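Local coordinates for nitrite oxidoreductase subunit A (Kuenenia stuttgartiensis, PDB 7B04), which belongs to the molybdopterin oxidoreductase family and carries a molybdenum atom, two MD1 groups and an iron/sulfur cluster, at residues 108-113 with 714-719; 177-182 with 742-747; 416-421 with 1081-1086; 486-491 with 863-868. One frame throughout, in Å; residues are numbered along the deposited sequence.

Contact 1: 108-113 with 714-719; sequences RNWNPR and NPFIQI
Backbones stay well apart here, the closest CA atoms, those of Trp110 and Asn714, being 9.7 Å from each other, and side chains bridge the gap between the loop ahead of helix 116-119 and the middle strand of the antiparallel sheet 707-709/716-720/798-800. At the heart is a T-shaped stack: Phe716 turns its edge to Trp110, with CZ over the centre of the indole face and the ring planes at 66°. Phe716 CG stands beside its own backbone N (chi1 -41°), and from there the ring reaches Trp110, CZ coming within 3.6 Å of Trp110 CD2. Asn714 CB and Pro715 CD both touch the six-membered end of the indole at Trp110 CH2. Trp110 NE1 is hydrogen-bonded to Tyr806 OH.

Arg113, its side chain about 6 Å from the iron/sulfur cluster, and Phe716 slide past each other in opposite directions, Phe716 CE2 lying over one guanidinium face, offset toward the rim. Its charge pairs with Glu316 through NH2, while NE is hydrogen-bonded to His95. Asn714 ND2 lies 3.3 Å from Arg113 NH1, but both are donors; each is hydrogen-bonded to His73 O, the asparagine only weakly. Arg113 NH1 also meets the phenyl rim in plane, 3.8 Å from Phe716 CD2.

Contact 2: 177-182 with 742-747; sequences AFTYAS and ASKLGE
The carbonyl oxygen Phe178 O, which lies beside the aliphatic stem of Lys744, is gripped twice by Ser182: its backbone N sits 2.8 Å from Phe178 O, and its hydroxyl OG donates to Phe178 O at 3.0 Å. The hydroxyl comes from above the carbonyl plane, 39° out of it, so one acceptor serves both the helical bond and a hydroxyl that packs against Lys744 CB and CG. This happens at a helix-helix crossing, where helices 174-191 and 734-749 pass at -63° with their local axes 9.0 Å apart. No hydrogen bond spans the two segments; between 177-182 and 742-747 the join is packing, but the lysine ammonium also ties the helices together.

Lys744 is the main piece. Its CG is anti to the backbone N (chi1 -175°), and further bends at chi2 and chi3 fold the chain over the other helix. CB and CG rest on the serine hydroxyl, Lys744 CB lying 3.4 Å from Ser182 OG. Farther out, Lys744 CE passes 3.3 Å from Thr179 OG1, which is itself hydrogen-bonded to Asp175 O one turn back. Leu745 adds an apolar touch at the same serine, its CD2 3.7 Å from Ser182 CB, and Met741 and Leu748 extend the packing around Ser182. The far side of helix 174-191 rests on strand 693-696 through Phe693 and Phe695.

The ammonium is shared between the helices: it forms a salt bridge with Asp175 near the start of helix 174-191, and Lys744 NZ meets Glu747 OE1 at 2.9 Å from above the carboxylate plane.

Contact 3: 416-421 with 1081-1086; sequences HIQGLK and MKFIFG
The Phe1083 ring takes Gln418 OE1 at its edge, in plane and 3.1 Å from Phe1083 CZ, with the amide turned 70° from the phenyl plane; Leu420 CA also lies at the rim, and outside the two segments Phe1074 stacks on the ring. The contact joins the loop between helices 413-416 and 422-428 to the two-stranded antiparallel sheet 1075-1076/1083-1084.

Gln418 CG stands beside the backbone N (chi1 -68°) and the chain runs extended from there. Its CB packs 3.5 Å from Phe1083 CE2, while the amide nitrogen NE2 is hydrogen-bonded to Pro820 O. Leu420 crosses the phenyl obliquely, CD1 being 3.6 Å from Phe1083 CD2.

The backbones run in nearly the same direction, 22° apart, and come as close as 4.6 Å between Gly419 CA and Lys1082 CA, yet no conventional hydrogen bond links them. Two CA-H...O contacts do so instead: Lys1082 CA approaches Gln418 O at 3.4 Å, and Gly419 CA approaches Met1081 O at 3.5 Å. Gly419 has positive phi, which favours glycine, and is the first residue after the helix to leave helical backbone angles.

At the other end Met1081 folds back through bends at chi2 and chi3. Tyr407 of the subunit B chain packs on both Ile417 and Met1081, whose methyl CE lies 4.2 Å from Ile417 CG2.

Contact 4: 486-491 with 863-868; sequences KIHLRD and STNPYI
Polar contacts centre on Asp491 and Thr864, which join the 3-10 turn after helix 481-488 to the loop after strand 860-862. Thr864 OG1 lies 2.8 Å from Asp491 OD1 and equally 2.8 Å from Asp491 OD2, so its single proton has two acceptors to choose from. The backbone Thr864 N is also modelled as donating to Asp491 OD2, but that distance is too short to be trusted in detail.

Ring contacts come from His488, whose CG, anti to the backbone N (chi1 -175°), carries the ring toward the 863-868 loop. Ser863 OG lies at the imidazole edge, 3.6 Å from His488 CE1, and Ile868 CD1 approaches the same carbon, His488 CE1, at 3.5 Å. The far nitrogen, NE2, is hydrogen-bonded to Ile845 O, and the Phe844 ring meets the imidazole. Apolar contact is slight: Ile487 CD1 touches the edge of the Tyr867 ring, 4.3 Å from CE2.

Within the loop, side chains hold the backbone. Ser863 OG accepts from Asn865 N at 3.0 Å, and Asn865 OD1 accepts from Tyr867 N at 3.1 Å, the donor standing well above the amide plane. The helix end thus packs on a loop built from an ST turn, an Asx turn and a type I beta turn from Asn865 to Ile868.

Overall arrangement
Contacts 1 and 2 are buried, whereas contacts 3 and 4 are only partly so. No two contacts use the same helix or strand, although strand 716-720 of contact 1 and helix 734-749 of contact 2 are successive elements. Contact 1 depends on aromatic rings and a guanidinium near the iron/sulfur cluster; contact 2 packs a lysine stem between helices; contact 3 brings backbones close; and contact 4 alone has hydrogen bonding between its segments, from a carboxylate to the loop, though in part not settled. The subunit B chain reaches contacts 1 and 3 but neither of the others. Contacts 2 and 4 lie on opposite sides of the chain's centre, their own centres about 61 Å apart.

Contact 1: 108-113 with 714-719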
loop_
_atom_site.group_PDB
_atom_site.type_symbol
_atom_site.label_atom_id
_atom_site.label_comp_id
_atom_site.label_asym_id
_atom_site.label_seq_id
_atom_site.Cartn_x
_atom_site.Cartn_y
_atom_site.Cartn_z
ATOM N N ARG B 108 -5.760 3.185 24.008
ATOM C CA ARG B 108 -6.523 3.352 22.777
ATOM C C ARG B 108 -5.754 4.133 21.724
ATOM O O ARG B 108 -6.216 4.216 20.581
ATOM C CB ARG B 108 -7.852 4.074 23.033
ATOM C CG ARG B 108 -8.801 3.385 23.986
ATOM C CD ARG B 108 -10.150 4.093 24.028
ATOM N NE ARG B 108 -11.075 3.623 23.000
ATOM C CZ ARG B 108 -12.089 2.797 23.233
ATOM N NH1 ARG B 108 -12.308 2.346 24.461
ATOM N NH2 ARG B 108 -12.885 2.419 22.241
ATOM N N ASN B 109 -4.586 4.682 22.069
ATOM C CA ASN B 109 -3.809 5.466 21.118
ATOM C C ASN B 109 -3.159 4.603 20.049
ATOM O O ASN B 109 -2.585 5.144 19.099
ATOM C CB ASN B 109 -2.732 6.269 21.844
ATOM C CG ASN B 109 -3.302 7.349 22.743
ATOM O OD1 ASN B 109 -4.400 7.854 22.511
ATOM N ND2 ASN B 109 -2.556 7.709 23.778
ATOM N N TRP B 110 -3.314 3.294 20.150
ATOM C CA TRP B 110 -2.686 2.356 19.190
ATOM C C TRP B 110 -3.624 2.117 18.008
ATOM O O TRP B 110 -3.188 1.600 17.018
ATOM C CB TRP B 110 -2.400 1.044 19.921
ATOM C CG TRP B 110 -1.069 0.904 20.590
ATOM C CD1 TRP B 110 -0.797 1.122 21.898
ATOM C CD2 TRP B 110 0.159 0.431 20.017
ATOM N NE1 TRP B 110 0.511 0.854 22.172
ATOM C CE2 TRP B 110 1.122 0.433 21.035
ATOM C CE3 TRP B 110 0.545 0.021 18.742
ATOM C CZ2 TRP B 110 2.436 0.053 20.820
ATOM C CZ3 TRP B 110 1.849 -0.333 18.524
ATOM C CH2 TRP B 110 2.778 -0.322 19.551
ATOM N N ASN B 111 -4.867 2.560 18.133
ATOM C CA ASN B 111 -5.974 2.358 17.168
ATOM C C ASN B 111 -5.774 3.214 15.921
ATOM O O ASN B 111 -5.060 4.188 16.011
ATOM C CB ASN B 111 -7.305 2.731 17.818
ATOM C CG ASN B 111 -7.847 1.703 18.776
ATOM O OD1 ASN B 111 -7.252 0.679 18.993
ATOM N ND2 ASN B 111 -8.982 1.966 19.367
ATOM N N PRO B 112 -6.483 2.982 14.797
ATOM C CA PRO B 112 -7.004 1.684 14.363
ATOM C C PRO B 112 -5.941 0.698 13.869
ATOM O O PRO B 112 -6.074 -0.447 14.054
ATOM C CB PRO B 112 -8.018 2.082 13.304
ATOM C CG PRO B 112 -7.413 3.269 12.679
ATOM C CD PRO B 112 -6.757 3.995 13.813
ATOM N N ARG B 113 -4.948 1.226 13.178
ATOM C CA ARG B 113 -3.762 0.465 12.740
ATOM C C ARG B 113 -4.043 -0.695 11.776
ATOM O O ARG B 113 -4.055 -1.816 12.202
ATOM C CB ARG B 113 -2.930 0.201 13.994
ATOM C CG ARG B 113 -2.140 -1.084 14.024
ATOM C CD ARG B 113 -1.647 -1.120 15.421
ATOM N NE ARG B 113 -1.689 -2.508 15.714
ATOM C CZ ARG B 113 -0.696 -3.294 15.452
ATOM N NH1 ARG B 113 -0.768 -4.573 15.744
ATOM N NH2 ARG B 113 0.386 -2.777 14.924
ATOM N N ASN B 714 5.860 -3.953 17.831
ATOM C CA ASN B 714 4.753 -3.863 18.812
ATOM C C ASN B 714 4.928 -4.955 19.866
ATOM O O ASN B 714 5.446 -6.011 19.550
ATOM C CB ASN B 714 3.387 -3.866 18.134
ATOM C CG ASN B 714 3.096 -5.180 17.470
ATOM O OD1 ASN B 714 3.447 -6.206 17.991
ATOM N ND2 ASN B 714 2.464 -5.164 16.323
ATOM N N PRO B 715 4.469 -4.745 21.105
ATOM C CA PRO B 715 4.654 -5.722 22.151
ATOM C C PRO B 715 3.600 -6.822 22.190
ATOM O O PRO B 715 3.649 -7.605 23.046
ATOM C CB PRO B 715 4.464 -4.854 23.389
ATOM C CG PRO B 715 3.469 -3.830 22.965
ATOM C CD PRO B 715 3.847 -3.515 21.544
ATOM N N PHE B 716 2.657 -6.794 21.266
ATOM C CA PHE B 716 1.519 -7.737 21.257
ATOM C C PHE B 716 1.837 -9.115 20.722
ATOM O O PHE B 716 2.650 -9.291 19.851
ATOM C CB PHE B 716 0.403 -7.203 20.375
ATOM C CG PHE B 716 0.204 -5.731 20.531
ATOM C CD1 PHE B 716 0.393 -5.138 21.752
ATOM C CD2 PHE B 716 -0.139 -4.949 19.454
ATOM C CE1 PHE B 716 0.225 -3.780 21.901
ATOM C CE2 PHE B 716 -0.306 -3.592 19.599
ATOM C CZ PHE B 716 -0.133 -3.018 20.826
ATOM N N ILE B 717 1.057 -10.041 21.245
ATOM C CA ILE B 717 1.002 -11.451 20.881
ATOM C C ILE B 717 -0.365 -11.711 20.267
ATOM O O ILE B 717 -1.388 -11.300 20.826
ATOM C CB ILE B 717 1.230 -12.365 22.096
ATOM C CG1 ILE B 717 2.633 -12.169 22.668
ATOM C CG2 ILE B 717 1.001 -13.820 21.720
ATOM C CD1 ILE B 717 2.817 -12.847 24.003
ATOM N N GLN B 718 -0.389 -12.385 19.120
ATOM C CA GLN B 718 -1.633 -12.741 18.450
ATOM C C GLN B 718 -1.614 -14.239 18.176
ATOM O O GLN B 718 -0.693 -14.738 17.517
ATOM C CB GLN B 718 -1.825 -11.945 17.149
ATOM C CG GLN B 718 -1.338 -10.495 17.199
ATOM C CD GLN B 718 -2.449 -9.481 17.424
ATOM O OE1 GLN B 718 -3.614 -9.838 17.605
ATOM N NE2 GLN B 718 -2.089 -8.201 17.394
ATOM N N ILE B 719 -2.632 -14.944 18.668
ATOM C CA ILE B 719 -2.845 -16.364 18.392
ATOM C C ILE B 719 -4.207 -16.495 17.725
ATOM O O ILE B 719 -5.198 -15.935 18.215
ATOM C CB ILE B 719 -2.792 -17.238 19.659
ATOM C CG1 ILE B 719 -1.546 -16.933 20.495
ATOM C CG2 ILE B 719 -2.783 -18.706 19.275
ATOM C CD1 ILE B 719 -1.297 -17.937 21.617
#

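Contact 2: 177-182 with 742-747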
loop_
_atom_site.group_PDB
_atom_site.type_symbol
_atom_site.label_atom_id
_atom_site.label_comp_id
_atom_site.label_asym_id
_atom_site.label_seq_id
_atom_site.Cartn_x
_atom_site.Cartn_y
_atom_site.Cartn_z
ATOM N N ALA B 177 1.664 -36.221 -4.345
ATOM C CA ALA B 177 2.633 -35.139 -4.222
ATOM C C ALA B 177 3.643 -35.435 -3.123
ATOM O O ALA B 177 4.841 -35.177 -3.280
ATOM C CB ALA B 177 1.908 -33.816 -3.952
ATOM N N PHE B 178 3.173 -35.954 -1.991
ATOM C CA PHE B 178 4.085 -36.318 -0.906
ATOM C C PHE B 178 5.021 -37.453 -1.311
ATOM O O PHE B 178 6.223 -37.409 -1.025
ATOM C CB PHE B 178 3.299 -36.750 0.333
ATOM C CG PHE B 178 2.676 -35.627 1.094
ATOM C CD1 PHE B 178 3.329 -34.418 1.239
ATOM C CD2 PHE B 178 1.438 -35.791 1.690
ATOM C CE1 PHE B 178 2.751 -33.387 1.955
ATOM C CE2 PHE B 178 0.854 -34.757 2.408
ATOM C CZ PHE B 178 1.517 -33.554 2.538
ATOM N N THR B 179 4.489 -38.468 -1.996
ATOM C CA THR B 179 5.271 -39.664 -2.310
ATOM C C THR B 179 6.409 -39.348 -3.273
ATOM O O THR B 179 7.551 -39.758 -3.048
ATOM C CB THR B 179 4.362 -40.753 -2.889
ATOM O OG1 THR B 179 3.239 -40.944 -2.020
ATOM C CG2 THR B 179 5.121 -42.070 -2.979
ATOM N N TYR B 180 6.114 -38.633 -4.361
ATOM C CA TYR B 180 7.170 -38.235 -5.288
ATOM C C TYR B 180 8.214 -37.356 -4.602
ATOM O O TYR B 180 9.421 -37.540 -4.798
ATOM C CB TYR B 180 6.570 -37.502 -6.488
ATOM C CG TYR B 180 5.983 -38.409 -7.539
ATOM C CD1 TYR B 180 6.803 -39.096 -8.422
ATOM C CD2 TYR B 180 4.612 -38.580 -7.648
ATOM C CE1 TYR B 180 6.272 -39.928 -9.388
ATOM C CE2 TYR B 180 4.071 -39.411 -8.610
ATOM C CZ TYR B 180 4.906 -40.082 -9.477
ATOM O OH TYR B 180 4.371 -40.910 -10.437
ATOM N N ALA B 181 7.765 -36.394 -3.793
ATOM C CA ALA B 181 8.693 -35.508 -3.095
ATOM C C ALA B 181 9.579 -36.278 -2.122
ATOM O O ALA B 181 10.797 -36.067 -2.074
ATOM C CB ALA B 181 7.918 -34.413 -2.364
ATOM N N SER B 182 8.985 -37.181 -1.339
ATOM C CA SER B 182 9.768 -37.945 -0.371
ATOM C C SER B 182 10.766 -38.863 -1.067
ATOM O O SER B 182 11.931 -38.944 -0.660
ATOM C CB SER B 182 8.838 -38.745 0.540
ATOM O OG SER B 182 8.048 -37.882 1.339
ATOM N N ALA B 742 6.825 -35.486 6.438
ATOM C CA ALA B 742 7.641 -36.298 7.332
ATOM C C ALA B 742 7.075 -37.705 7.454
ATOM O O ALA B 742 7.831 -38.682 7.521
ATOM C CB ALA B 742 7.744 -35.633 8.703
ATOM N N SER B 743 5.745 -37.825 7.496
ATOM C CA SER B 743 5.125 -39.137 7.640
ATOM C C SER B 743 5.431 -40.020 6.438
ATOM O O SER B 743 5.698 -41.218 6.591
ATOM C CB SER B 743 3.615 -38.985 7.821
ATOM O OG SER B 743 3.313 -38.255 8.997
ATOM N N LYS B 744 5.400 -39.447 5.233
ATOM C CA LYS B 744 5.723 -40.226 4.043
ATOM C C LYS B 744 7.194 -40.616 4.018
ATOM O O LYS B 744 7.536 -41.706 3.543
ATOM C CB LYS B 744 5.350 -39.446 2.783
ATOM C CG LYS B 744 5.532 -40.225 1.487
ATOM C CD LYS B 744 4.626 -41.447 1.437
ATOM C CE LYS B 744 3.164 -41.056 1.282
ATOM N NZ LYS B 744 2.281 -42.249 1.156
ATOM N N LEU B 745 8.074 -39.752 4.532
ATOM C CA LEU B 745 9.472 -40.140 4.694
ATOM C C LEU B 745 9.599 -41.311 5.657
ATOM O O LEU B 745 10.401 -42.226 5.434
ATOM C CB LEU B 745 10.299 -38.950 5.184
ATOM C CG LEU B 745 10.600 -37.839 4.178
ATOM C CD1 LEU B 745 11.258 -36.660 4.874
ATOM C CD2 LEU B 745 11.479 -38.356 3.050
ATOM N N GLY B 746 8.809 -41.306 6.732
ATOM C CA GLY B 746 8.809 -42.433 7.645
ATOM C C GLY B 746 8.152 -43.661 7.056
ATOM O O GLY B 746 8.568 -44.789 7.337
ATOM N N GLU B 747 7.116 -43.464 6.239
ATOM C CA GLU B 747 6.462 -44.593 5.588
ATOM C C GLU B 747 7.394 -45.266 4.587
ATOM O O GLU B 747 7.431 -46.498 4.496
ATOM C CB GLU B 747 5.180 -44.123 4.901
ATOM C CG GLU B 747 4.382 -45.228 4.231
ATOM C CD GLU B 747 3.102 -44.716 3.601
ATOM O OE1 GLU B 747 2.841 -43.497 3.686
ATOM O OE2 GLU B 747 2.356 -45.532 3.019
#

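Contact 3: 416-421 with 1081-1086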
loop_
_atom_site.group_PDB
_atom_site.type_symbol
_atom_site.label_atom_id
_atom_site.label_comp_id
_atom_site.label_asym_id
_atom_site.label_seq_id
_atom_site.Cartn_x
_atom_site.Cartn_y
_atom_site.Cartn_z
ATOM N N HIS B 416 25.949 -14.279 34.882
ATOM C CA HIS B 416 24.655 -14.602 35.470
ATOM C C HIS B 416 23.487 -14.073 34.648
ATOM O O HIS B 416 22.395 -14.649 34.697
ATOM C CB HIS B 416 24.572 -14.046 36.893
ATOM C CG HIS B 416 25.505 -14.708 37.857
ATOM N ND1 HIS B 416 25.275 -15.966 38.371
ATOM C CD2 HIS B 416 26.667 -14.284 38.408
ATOM C CE1 HIS B 416 26.257 -16.290 39.193
ATOM N NE2 HIS B 416 27.116 -15.287 39.233
ATOM N N ILE B 417 23.684 -12.997 33.891
ATOM C CA ILE B 417 22.631 -12.396 33.082
ATOM C C ILE B 417 22.864 -12.641 31.594
ATOM O O ILE B 417 21.951 -13.039 30.871
ATOM C CB ILE B 417 22.493 -10.887 33.381
ATOM C CG1 ILE B 417 21.869 -10.671 34.761
ATOM C CG2 ILE B 417 21.657 -10.199 32.311
ATOM C CD1 ILE B 417 21.851 -9.224 35.204
ATOM N N GLN B 418 24.091 -12.425 31.125
ATOM C CA GLN B 418 24.394 -12.505 29.703
ATOM C C GLN B 418 24.935 -13.867 29.279
ATOM O O GLN B 418 25.032 -14.126 28.075
ATOM C CB GLN B 418 25.374 -11.390 29.316
ATOM C CG GLN B 418 24.742 -10.003 29.416
ATOM C CD GLN B 418 25.674 -8.878 29.005
ATOM O OE1 GLN B 418 26.853 -9.098 28.732
ATOM N NE2 GLN B 418 25.142 -7.662 28.955
ATOM N N GLY B 419 25.294 -14.729 30.226
ATOM C CA GLY B 419 25.670 -16.097 29.909
ATOM C C GLY B 419 27.027 -16.275 29.263
ATOM O O GLY B 419 27.156 -17.042 28.300
ATOM N N LEU B 420 28.050 -15.601 29.778
ATOM C CA LEU B 420 29.411 -15.740 29.276
ATOM C C LEU B 420 30.066 -17.012 29.808
ATOM O O LEU B 420 29.724 -17.513 30.881
ATOM C CB LEU B 420 30.245 -14.519 29.653
ATOM C CG LEU B 420 31.629 -14.341 29.033
ATOM C CD1 LEU B 420 31.539 -14.323 27.518
ATOM C CD2 LEU B 420 32.272 -13.060 29.546
ATOM N N LYS B 421 30.982 -17.560 29.014
ATOM C CA LYS B 421 31.704 -18.780 29.350
ATOM C C LYS B 421 33.182 -18.481 29.570
ATOM O O LYS B 421 33.715 -17.501 29.040
ATOM C CB LYS B 421 31.557 -19.827 28.246
ATOM C CG LYS B 421 30.376 -20.763 28.420
ATOM N N MET B 1081 20.245 -15.981 25.773
ATOM C CA MET B 1081 21.051 -15.025 26.524
ATOM C C MET B 1081 22.466 -15.570 26.656
ATOM O O MET B 1081 22.897 -15.957 27.748
ATOM C CB MET B 1081 20.445 -14.756 27.903
ATOM C CG MET B 1081 19.157 -13.949 27.878
ATOM S SD MET B 1081 19.385 -12.287 27.213
ATOM C CE MET B 1081 20.322 -11.511 28.527
ATOM N N LYS B 1082 23.185 -15.611 25.538
ATOM C CA LYS B 1082 24.518 -16.189 25.480
ATOM C C LYS B 1082 25.309 -15.475 24.395
ATOM O O LYS B 1082 24.768 -14.689 23.614
ATOM C CB LYS B 1082 24.460 -17.695 25.208
ATOM C CG LYS B 1082 23.825 -18.040 23.872
ATOM C CD LYS B 1082 23.675 -19.540 23.689
ATOM C CE LYS B 1082 23.012 -19.860 22.358
ATOM N NZ LYS B 1082 22.824 -21.324 22.165
ATOM N N PHE B 1083 26.605 -15.758 24.361
ATOM C CA PHE B 1083 27.510 -15.163 23.394
ATOM C C PHE B 1083 28.019 -16.219 22.426
ATOM O O PHE B 1083 28.075 -17.411 22.746
ATOM C CB PHE B 1083 28.703 -14.498 24.079
ATOM C CG PHE B 1083 28.332 -13.316 24.915
ATOM C CD1 PHE B 1083 28.040 -12.097 24.326
ATOM C CD2 PHE B 1083 28.268 -13.424 26.294
ATOM C CE1 PHE B 1083 27.695 -11.008 25.096
ATOM C CE2 PHE B 1083 27.924 -12.336 27.070
ATOM C CZ PHE B 1083 27.634 -11.129 26.470
ATOM N N ILE B 1084 28.389 -15.764 21.230
ATOM C CA ILE B 1084 28.958 -16.622 20.202
ATOM C C ILE B 1084 30.042 -15.842 19.470
ATOM O O ILE B 1084 30.166 -14.621 19.602
ATOM C CB ILE B 1084 27.902 -17.110 19.190
ATOM C CG1 ILE B 1084 27.276 -15.907 18.508
ATOM C CG2 ILE B 1084 26.834 -17.971 19.843
ATOM C CD1 ILE B 1084 26.493 -16.279 17.319
ATOM N N PHE B 1085 30.822 -16.579 18.680
ATOM C CA PHE B 1085 31.860 -16.030 17.818
ATOM C C PHE B 1085 31.524 -16.415 16.384
ATOM O O PHE B 1085 31.188 -17.574 16.107
ATOM C CB PHE B 1085 33.265 -16.569 18.186
ATOM C CG PHE B 1085 33.902 -15.899 19.389
ATOM C CD1 PHE B 1085 34.315 -14.574 19.349
ATOM C CD2 PHE B 1085 34.100 -16.614 20.561
ATOM C CE1 PHE B 1085 34.900 -13.979 20.468
ATOM C CE2 PHE B 1085 34.679 -16.019 21.676
ATOM C CZ PHE B 1085 35.076 -14.703 21.628
ATOM N N GLY B 1086 31.665 -15.478 15.463
ATOM C CA GLY B 1086 31.431 -15.824 14.059
ATOM C C GLY B 1086 29.983 -15.747 13.658
ATOM O O GLY B 1086 29.206 -15.144 14.355
#

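Contact 4: 486-491 with 863-868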
loop_
_atom_site.group_PDB
_atom_site.type_symbol
_atom_site.label_atom_id
_atom_site.label_comp_id
_atom_site.label_asym_id
_atom_site.label_seq_id
_atom_site.Cartn_x
_atom_site.Cartn_y
_atom_site.Cartn_z
ATOM N N LYS B 486 39.837 12.284 16.612
ATOM C CA LYS B 486 40.155 13.707 16.343
ATOM C C LYS B 486 41.075 13.780 15.127
ATOM O O LYS B 486 40.938 14.707 14.359
ATOM C CB LYS B 486 40.915 14.251 17.551
ATOM C CG LYS B 486 40.172 15.245 18.424
ATOM C CD LYS B 486 40.920 15.518 19.697
ATOM C CE LYS B 486 40.065 16.098 20.797
ATOM N NZ LYS B 486 40.296 15.395 22.075
ATOM N N ILE B 487 42.024 12.864 15.009
ATOM C CA ILE B 487 42.884 12.828 13.840
ATOM C C ILE B 487 42.178 12.155 12.675
ATOM O O ILE B 487 42.474 12.452 11.512
ATOM C CB ILE B 487 44.235 12.177 14.190
ATOM C CG1 ILE B 487 44.595 12.538 15.632
ATOM C CG2 ILE B 487 45.313 12.720 13.281
ATOM C CD1 ILE B 487 45.974 12.115 16.082
ATOM N N HIS B 488 41.260 11.226 12.944
ATOM C CA HIS B 488 40.530 10.604 11.839
ATOM C C HIS B 488 39.605 11.611 11.165
ATOM O O HIS B 488 39.444 11.596 9.941
ATOM C CB HIS B 488 39.711 9.402 12.318
ATOM C CG HIS B 488 39.027 8.659 11.208
ATOM N ND1 HIS B 488 39.661 8.333 10.027
ATOM C CD2 HIS B 488 37.755 8.209 11.089
ATOM C CE1 HIS B 488 38.814 7.694 9.241
ATOM N NE2 HIS B 488 37.651 7.608 9.861
ATOM N N LEU B 489 38.996 12.504 11.946
ATOM C CA LEU B 489 37.968 13.404 11.442
ATOM C C LEU B 489 38.522 14.618 10.703
ATOM O O LEU B 489 37.726 15.479 10.294
ATOM C CB LEU B 489 37.100 13.871 12.611
ATOM C CG LEU B 489 36.193 12.826 13.258
ATOM C CD1 LEU B 489 35.658 13.310 14.603
ATOM C CD2 LEU B 489 35.049 12.486 12.322
ATOM N N ARG B 490 39.838 14.704 10.499
ATOM C CA ARG B 490 40.405 15.820 9.745
ATOM C C ARG B 490 40.048 15.764 8.264
ATOM O O ARG B 490 40.121 16.789 7.576
ATOM C CB ARG B 490 41.925 15.852 9.911
ATOM N N ASP B 491 39.719 14.579 7.750
ATOM C CA ASP B 491 39.291 14.415 6.368
ATOM C C ASP B 491 37.811 14.681 6.174
ATOM O O ASP B 491 37.317 14.601 5.043
ATOM C CB ASP B 491 39.632 13.021 5.857
ATOM C CG ASP B 491 41.115 12.741 5.925
ATOM O OD1 ASP B 491 41.861 13.582 6.474
ATOM O OD2 ASP B 491 41.543 11.699 5.407
ATOM N N SER B 863 40.161 8.533 3.057
ATOM C CA SER B 863 40.799 8.945 4.301
ATOM C C SER B 863 42.292 9.110 4.059
ATOM O O SER B 863 42.854 8.535 3.122
ATOM C CB SER B 863 40.556 7.937 5.431
ATOM O OG SER B 863 41.183 8.355 6.631
ATOM N N THR B 864 42.922 9.922 4.909
ATOM C CA THR B 864 44.375 10.041 4.961
ATOM C C THR B 864 44.927 9.598 6.308
ATOM O O THR B 864 46.118 9.796 6.575
ATOM C CB THR B 864 44.825 11.477 4.672
ATOM O OG1 THR B 864 44.289 12.360 5.663
ATOM C CG2 THR B 864 44.357 11.916 3.303
ATOM N N ASN B 865 44.088 9.027 7.162
ATOM C CA ASN B 865 44.499 8.590 8.487
ATOM C C ASN B 865 45.650 7.597 8.380
ATOM O O ASN B 865 45.491 6.544 7.745
ATOM C CB ASN B 865 43.312 7.953 9.210
ATOM C CG ASN B 865 43.576 7.722 10.687
ATOM O OD1 ASN B 865 44.651 8.032 11.196
ATOM N ND2 ASN B 865 42.586 7.173 11.382
ATOM N N PRO B 866 46.815 7.884 8.971
ATOM C CA PRO B 866 47.906 6.897 8.959
ATOM C C PRO B 866 47.616 5.680 9.815
ATOM O O PRO B 866 48.398 4.721 9.787
ATOM C CB PRO B 866 49.100 7.688 9.505
ATOM C CG PRO B 866 48.483 8.757 10.346
ATOM C CD PRO B 866 47.199 9.129 9.659
ATOM N N TYR B 867 46.522 5.692 10.571
ATOM C CA TYR B 867 46.127 4.579 11.417
ATOM C C TYR B 867 45.146 3.642 10.728
ATOM O O TYR B 867 44.715 2.657 11.336
ATOM C CB TYR B 867 45.542 5.125 12.720
ATOM C CG TYR B 867 46.489 6.111 13.362
ATOM C CD1 TYR B 867 47.852 5.847 13.417
ATOM C CD2 TYR B 867 46.036 7.322 13.865
ATOM C CE1 TYR B 867 48.733 6.743 13.981
ATOM C CE2 TYR B 867 46.912 8.231 14.426
ATOM C CZ TYR B 867 48.261 7.934 14.483
ATOM O OH TYR B 867 49.143 8.826 15.047
ATOM N N ILE B 868 44.770 3.940 9.490
ATOM C CA ILE B 868 44.079 3.001 8.618
ATOM C C ILE B 868 45.139 2.402 7.705
ATOM O O ILE B 868 45.726 3.107 6.877
ATOM C CB ILE B 868 42.964 3.680 7.812
ATOM C CG1 ILE B 868 41.914 4.283 8.745
ATOM C CG2 ILE B 868 42.326 2.688 6.849
ATOM C CD1 ILE B 868 40.933 5.197 8.043
#